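PDB 5UIF: Ps01740 from Pseudomonas sp. UW4, which is a tautomerase-superfamily enzyme homologous to cis-3-chloroacrylic acid dehalogenase and probably has hydrolytic dehalogenase or tautomerase activity. Local coordinates for residues I63-A69 and A101-A107; I27-T32 and A78-I83. Residues are numbered along the deposited sequence.

Contact 1: I63-A69 and A101-A107; sequences IRGQIRA and AVVDIPA
Residues 63-68 and 101-105 are extended, neighbouring parallel strands, their axes 4.6 Å apart at closest approach and their N-to-C directions 36° apart. The register sets Arg64 beside Ala101 (CA-CA 4.8 Å), Gly65 beside Val102 (4.6 Å), Gln66 beside Val103 (5.2 Å), Ile67 beside Asp104 (5.4 Å) and Arg68 beside Ile105 (5.1 Å).

Six backbone hydrogen bonds join them, all carried by odd-numbered residues, Gly65 and Ile67 bonding to two partners and Ile63 and Ala69 to one: Ala101 N to Ile63 O (2.9 Å), Gly65 N to Ala101 O (2.7 Å), Val103 N to Gly65 O (2.9 Å), Ile67 N to Val103 O (3.1 Å), Ile105 N to Ile67 O (2.7 Å) and Ala69 N to Ile105 O (3.0 Å). CA-H...O contacts supplement them, as from Val102 CA to Gly65 O (3.3 Å).

The strands are the two arms of a beta-alpha-beta unit whose connecting helix, 73-91, packs on the sheet face bearing Ile67 and Val102. There Ile67 (chi1 p, chi2 t) brings CD1 to 3.7 Å from CG1 of Val102 (chi1 t), while Asp104 OD2 forms a salt bridge with Arg76 of that helix.

On the face of Arg64 and Gln66, Gln66 CG (chi1 m, chi2 t) meets Val103 CG2 at 3.7 Å; Ile105 (m, m) starts sideways, its CG1 3.7 Å from Gln66 CB. This face meets neighbouring subunits: Arg64 (chi1 m, chi2 t) forms a salt bridge with Glu4 of the second subunit, and Ala101 pairs with an antiparallel strand of that subunit, continuing the sheet.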
loop_
_atom_site.group_PDB
_atom_site.type_symbol
_atom_site.label_atom_id
_atom_site.label_comp_id
_atom_site.label_asym_id
_atom_site.label_seq_id
_atom_site.Cartn_x
_atom_site.Cartn_y
_atom_site.Cartn_z
ATOM N N ILE A 63 -8.301 0.092 -6.705
ATOM C CA ILE A 63 -7.721 1.403 -6.961
ATOM C C ILE A 63 -7.774 2.253 -5.699
ATOM O O ILE A 63 -8.850 2.638 -5.245
ATOM C CB ILE A 63 -8.447 2.138 -8.102
ATOM C CG1 ILE A 63 -8.389 1.316 -9.391
ATOM C CG2 ILE A 63 -7.840 3.517 -8.316
ATOM C CD1 ILE A 63 -9.137 1.941 -10.548
ATOM N N ARG A 64 -6.608 2.538 -5.130
ATOM C CA ARG A 64 -6.532 3.327 -3.907
ATOM C C ARG A 64 -5.869 4.677 -4.158
ATOM O O ARG A 64 -4.859 4.764 -4.856
ATOM C CB ARG A 64 -5.777 2.559 -2.822
ATOM C CG ARG A 64 -6.504 1.319 -2.332
ATOM C CD ARG A 64 -5.723 0.613 -1.238
ATOM N NE ARG A 64 -4.465 0.063 -1.732
ATOM C CZ ARG A 64 -3.580 -0.571 -0.971
ATOM N NH1 ARG A 64 -3.815 -0.738 0.323
ATOM N NH2 ARG A 64 -2.461 -1.041 -1.503
ATOM N N GLY A 65 -6.447 5.727 -3.584
ATOM C CA GLY A 65 -5.935 7.071 -3.764
ATOM C C GLY A 65 -5.728 7.807 -2.456
ATOM O O GLY A 65 -6.627 7.872 -1.619
ATOM N N GLN A 66 -4.533 8.359 -2.278
ATOM C CA GLN A 66 -4.221 9.146 -1.091
ATOM C C GLN A 66 -4.172 10.630 -1.438
ATOM O O GLN A 66 -3.242 11.089 -2.099
ATOM C CB GLN A 66 -2.893 8.695 -0.479
ATOM C CG GLN A 66 -2.935 7.306 0.140
ATOM C CD GLN A 66 -1.613 6.900 0.761
ATOM O OE1 GLN A 66 -0.571 6.927 0.107
ATOM N NE2 GLN A 66 -1.650 6.523 2.034
ATOM N N ILE A 67 -5.180 11.374 -0.992
ATOM C CA ILE A 67 -5.288 12.790 -1.326
ATOM C C ILE A 67 -5.113 13.688 -0.109
ATOM O O ILE A 67 -5.057 13.219 1.029
ATOM C CB ILE A 67 -6.647 13.114 -1.975
ATOM C CG1 ILE A 67 -7.764 13.052 -0.930
ATOM C CG2 ILE A 67 -6.924 12.168 -3.134
ATOM C CD1 ILE A 67 -9.101 13.549 -1.435
ATOM N N ARG A 68 -5.033 14.989 -0.367
ATOM C CA ARG A 68 -4.907 15.979 0.691
ATOM C C ARG A 68 -6.198 16.082 1.494
ATOM O O ARG A 68 -7.290 16.126 0.927
ATOM C CB ARG A 68 -4.549 17.347 0.104
ATOM C CG ARG A 68 -3.703 18.226 1.017
ATOM C CD ARG A 68 -3.798 19.694 0.629
ATOM N NE ARG A 68 -4.743 20.415 1.475
ATOM C CZ ARG A 68 -5.013 21.709 1.353
ATOM N NH1 ARG A 68 -4.412 22.424 0.413
ATOM N NH2 ARG A 68 -5.887 22.288 2.167
ATOM N N ALA A 69 -6.068 16.123 2.816
ATOM C CA ALA A 69 -7.224 16.274 3.689
ATOM C C ALA A 69 -7.697 17.722 3.690
ATOM O O ALA A 69 -6.927 18.634 3.392
ATOM C CB ALA A 69 -6.894 15.819 5.102
ATOM N N ALA A 101 -10.928 3.330 -3.302
ATOM C CA ALA A 101 -10.835 3.987 -2.002
ATOM C C ALA A 101 -10.022 5.277 -2.082
ATOM O O ALA A 101 -8.909 5.291 -2.608
ATOM C CB ALA A 101 -10.229 3.043 -0.976
ATOM N N VAL A 102 -10.589 6.359 -1.558
ATOM C CA VAL A 102 -9.907 7.648 -1.524
ATOM C C VAL A 102 -9.778 8.138 -0.085
ATOM O O VAL A 102 -10.741 8.636 0.500
ATOM C CB VAL A 102 -10.649 8.707 -2.365
ATOM C CG1 VAL A 102 -9.927 10.043 -2.296
ATOM C CG2 VAL A 102 -10.778 8.245 -3.808
ATOM N N VAL A 103 -8.585 7.995 0.483
ATOM C CA VAL A 103 -8.362 8.347 1.881
ATOM C C VAL A 103 -7.711 9.720 2.041
ATOM O O VAL A 103 -6.976 10.181 1.167
ATOM C CB VAL A 103 -7.488 7.295 2.591
ATOM C CG1 VAL A 103 -8.210 5.956 2.640
ATOM C CG2 VAL A 103 -6.147 7.157 1.891
ATOM N N ASP A 104 -7.993 10.368 3.167
ATOM C CA ASP A 104 -7.422 11.674 3.469
ATOM C C ASP A 104 -6.044 11.550 4.101
ATOM O O ASP A 104 -5.841 10.763 5.024
ATOM C CB ASP A 104 -8.345 12.468 4.398
ATOM C CG ASP A 104 -9.496 13.117 3.660
ATOM O OD1 ASP A 104 -9.386 13.307 2.431
ATOM O OD2 ASP A 104 -10.511 13.445 4.311
ATOM N N ILE A 105 -5.100 12.331 3.591
ATOM C CA ILE A 105 -3.772 12.419 4.179
ATOM C C ILE A 105 -3.509 13.854 4.616
ATOM O O ILE A 105 -3.597 14.774 3.802
ATOM C CB ILE A 105 -2.673 11.975 3.196
ATOM C CG1 ILE A 105 -2.934 10.548 2.709
ATOM C CG2 ILE A 105 -1.301 12.080 3.846
ATOM C CD1 ILE A 105 -2.908 9.513 3.812
ATOM N N PRO A 106 -3.208 14.051 5.909
ATOM C CA PRO A 106 -2.865 15.381 6.420
ATOM C C PRO A 106 -1.702 15.992 5.643
ATOM O O PRO A 106 -0.745 15.288 5.319
ATOM C CB PRO A 106 -2.481 15.109 7.877
ATOM C CG PRO A 106 -3.247 13.878 8.230
ATOM C CD PRO A 106 -3.249 13.042 6.981
ATOM N N ALA A 107 -1.800 17.284 5.343
ATOM C CA ALA A 107 -0.834 17.959 4.482
ATOM C C ALA A 107 0.588 17.908 5.035
ATOM O O ALA A 107 1.557 17.964 4.277
ATOM C CB ALA A 107 -1.257 19.404 4.259
#

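Contact 2: I27-T32 and A78-I83; sequences IHTRET and AILRAI
Two alpha-helical segments, 27-32 and 78-83, run nearly antiparallel at 156° with axes 10.0 Å apart at closest approach; Ile27 and Ile79 make the nearest CA pair (6.4 Å). No hydrogen bond crosses between them. Ile27 (chi1 m, chi2 t) points toward the other helix, its CD1 3.6 Å from Ala82 CB and 4.2 Å from Ile83 CG1. Ile79, also m and t, starts sideways, but its extended end sets CG1 3.8 Å from Glu31 CB and CD1 3.9 Å from Thr32 CG2. His28 has chi1 t and chi2 near 88°; its ND1 is hydrogen-bonded to Tyr3 OH. Glu31 points toward 78-83 and, with chi1 and chi2 both m, places OE1 3.5 Å from Ala78 CB and OE2 2.9 Å from Arg30 NE in a salt bridge. Thr32 (chi1 p) turns OG1 onto His28 O (2.7 Å). On the sheet side, Ile79 and Ile83 touch Tyr3 of strand 2-8; two antiparallel helices laid on one four-stranded sheet are typical of the paired beta-alpha-beta units of the tautomerase superfamily fold.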
loop_
_atom_site.group_PDB
_atom_site.type_symbol
_atom_site.label_atom_id
_atom_site.label_comp_id
_atom_site.label_asym_id
_atom_site.label_seq_id
_atom_site.Cartn_x
_atom_site.Cartn_y
_atom_site.Cartn_z
ATOM N N ILE A 27 -9.914 13.806 -13.369
ATOM C CA ILE A 27 -10.946 13.749 -12.340
ATOM C C ILE A 27 -10.471 14.398 -11.042
ATOM O O ILE A 27 -11.222 15.128 -10.392
ATOM C CB ILE A 27 -11.376 12.293 -12.066
ATOM C CG1 ILE A 27 -12.045 11.699 -13.306
ATOM C CG2 ILE A 27 -12.322 12.221 -10.878
ATOM C CD1 ILE A 27 -12.174 10.192 -13.269
ATOM N N HIS A 28 -9.219 14.144 -10.676
ATOM C CA HIS A 28 -8.662 14.688 -9.442
ATOM C C HIS A 28 -8.430 16.196 -9.521
ATOM O O HIS A 28 -8.791 16.933 -8.602
ATOM C CB HIS A 28 -7.349 13.989 -9.088
ATOM C CG HIS A 28 -6.724 14.492 -7.824
ATOM N ND1 HIS A 28 -7.030 13.972 -6.585
ATOM C CD2 HIS A 28 -5.820 15.476 -7.605
ATOM C CE1 HIS A 28 -6.338 14.610 -5.658
ATOM N NE2 HIS A 28 -5.598 15.528 -6.250
ATOM N N THR A 29 -7.820 16.647 -10.614
ATOM C CA THR A 29 -7.497 18.061 -10.791
ATOM C C THR A 29 -8.747 18.935 -10.829
ATOM O O THR A 29 -8.697 20.120 -10.505
ATOM C CB THR A 29 -6.691 18.299 -12.085
ATOM O OG1 THR A 29 -7.424 17.793 -13.208
ATOM C CG2 THR A 29 -5.339 17.606 -12.010
ATOM N N ARG A 30 -9.867 18.342 -11.228
ATOM C CA ARG A 30 -11.127 19.068 -11.331
ATOM C C ARG A 30 -11.824 19.201 -9.981
ATOM O O ARG A 30 -12.224 20.295 -9.582
ATOM C CB ARG A 30 -12.055 18.372 -12.326
ATOM C CG ARG A 30 -13.463 18.938 -12.359
ATOM C CD ARG A 30 -14.397 18.015 -13.118
ATOM N NE ARG A 30 -14.639 16.772 -12.393
ATOM C CZ ARG A 30 -14.702 15.574 -12.963
ATOM N NH1 ARG A 30 -14.540 15.451 -14.274
ATOM N NH2 ARG A 30 -14.927 14.496 -12.225
ATOM N N GLU A 31 -11.962 18.079 -9.280
ATOM C CA GLU A 31 -12.716 18.039 -8.033
ATOM C C GLU A 31 -11.977 18.697 -6.871
ATOM O O GLU A 31 -12.601 19.239 -5.960
ATOM C CB GLU A 31 -13.062 16.591 -7.673
ATOM C CG GLU A 31 -13.968 15.898 -8.681
ATOM C CD GLU A 31 -15.345 16.530 -8.760
ATOM O OE1 GLU A 31 -15.794 17.115 -7.751
ATOM O OE2 GLU A 31 -15.980 16.443 -9.832
ATOM N N THR A 32 -10.649 18.649 -6.905
ATOM C CA THR A 32 -9.846 19.194 -5.816
ATOM C C THR A 32 -9.271 20.564 -6.159
ATOM O O THR A 32 -8.999 21.372 -5.271
ATOM C CB THR A 32 -8.688 18.249 -5.446
ATOM O OG1 THR A 32 -7.742 18.202 -6.522
ATOM C CG2 THR A 32 -9.211 16.848 -5.170
ATOM N N ALA A 78 -17.454 12.244 -5.385
ATOM C CA ALA A 78 -17.400 12.552 -6.808
ATOM C C ALA A 78 -16.182 11.901 -7.453
ATOM O O ALA A 78 -16.244 11.435 -8.591
ATOM C CB ALA A 78 -17.378 14.057 -7.026
ATOM N N ILE A 79 -15.076 11.870 -6.717
ATOM C CA ILE A 79 -13.859 11.226 -7.191
ATOM C C ILE A 79 -14.044 9.712 -7.235
ATOM O O ILE A 79 -13.673 9.062 -8.213
ATOM C CB ILE A 79 -12.650 11.571 -6.302
ATOM C CG1 ILE A 79 -12.420 13.083 -6.283
ATOM C CG2 ILE A 79 -11.403 10.854 -6.793
ATOM C CD1 ILE A 79 -11.282 13.518 -5.389
ATOM N N LEU A 80 -14.624 9.161 -6.171
ATOM C CA LEU A 80 -14.897 7.728 -6.085
ATOM C C LEU A 80 -15.759 7.241 -7.243
ATOM O O LEU A 80 -15.426 6.256 -7.906
ATOM C CB LEU A 80 -15.587 7.395 -4.759
ATOM C CG LEU A 80 -14.726 7.335 -3.498
ATOM C CD1 LEU A 80 -15.604 7.256 -2.262
ATOM C CD2 LEU A 80 -13.792 6.140 -3.559
ATOM N N ARG A 81 -16.865 7.939 -7.476
ATOM C CA ARG A 81 -17.827 7.566 -8.509
ATOM C C ARG A 81 -17.230 7.598 -9.910
ATOM O O ARG A 81 -17.389 6.653 -10.685
ATOM C CB ARG A 81 -19.043 8.492 -8.452
ATOM C CG ARG A 81 -20.308 7.812 -7.968
ATOM C CD ARG A 81 -20.781 6.781 -8.977
ATOM N NE ARG A 81 -21.738 5.851 -8.391
ATOM C CZ ARG A 81 -21.461 4.588 -8.089
ATOM N NH1 ARG A 81 -20.251 4.098 -8.328
ATOM N NH2 ARG A 81 -22.392 3.811 -7.552
ATOM N N ALA A 82 -16.549 8.693 -10.225
ATOM C CA ALA A 82 -15.996 8.906 -11.557
ATOM C C ALA A 82 -14.949 7.857 -11.916
ATOM O O ALA A 82 -14.964 7.308 -13.016
ATOM C CB ALA A 82 -15.402 10.303 -11.661
ATOM N N ILE A 83 -14.044 7.581 -10.982
ATOM C CA ILE A 83 -13.004 6.580 -11.192
ATOM C C ILE A 83 -13.609 5.197 -11.422
ATOM O O ILE A 83 -13.186 4.464 -12.318
ATOM C CB ILE A 83 -12.030 6.523 -9.995
ATOM C CG1 ILE A 83 -11.217 7.815 -9.905
ATOM C CG2 ILE A 83 -11.101 5.323 -10.110
ATOM C CD1 ILE A 83 -10.268 7.856 -8.725
#

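Contact 1 belongs to the sheet and contact 2 to the helical layer lying on it, their centres about 12 Å apart. Helix 73-91 ties them together: it connects the two strands of contact 1 and supplies 78-83 to contact 2. The layers meet through largely apolar packing, with Val102 CG2 3.7 Å from Leu80 CD2 and Ile63 CD1 3.9 Å from Ile83 CG2; the His28 ring is the exception, its CE1 3.6 Å from Ile67 CG2. Both contacts are partly buried, but backbone hydrogen bonds dominate the first, whereas the second relies on side-chain packing, its Arg30-Glu31 salt bridge staying within 27-32. Both touch the second subunit, contact 1 by strand pairing and the Arg64 salt bridge, contact 2 by packing of Leu80 and Arg81.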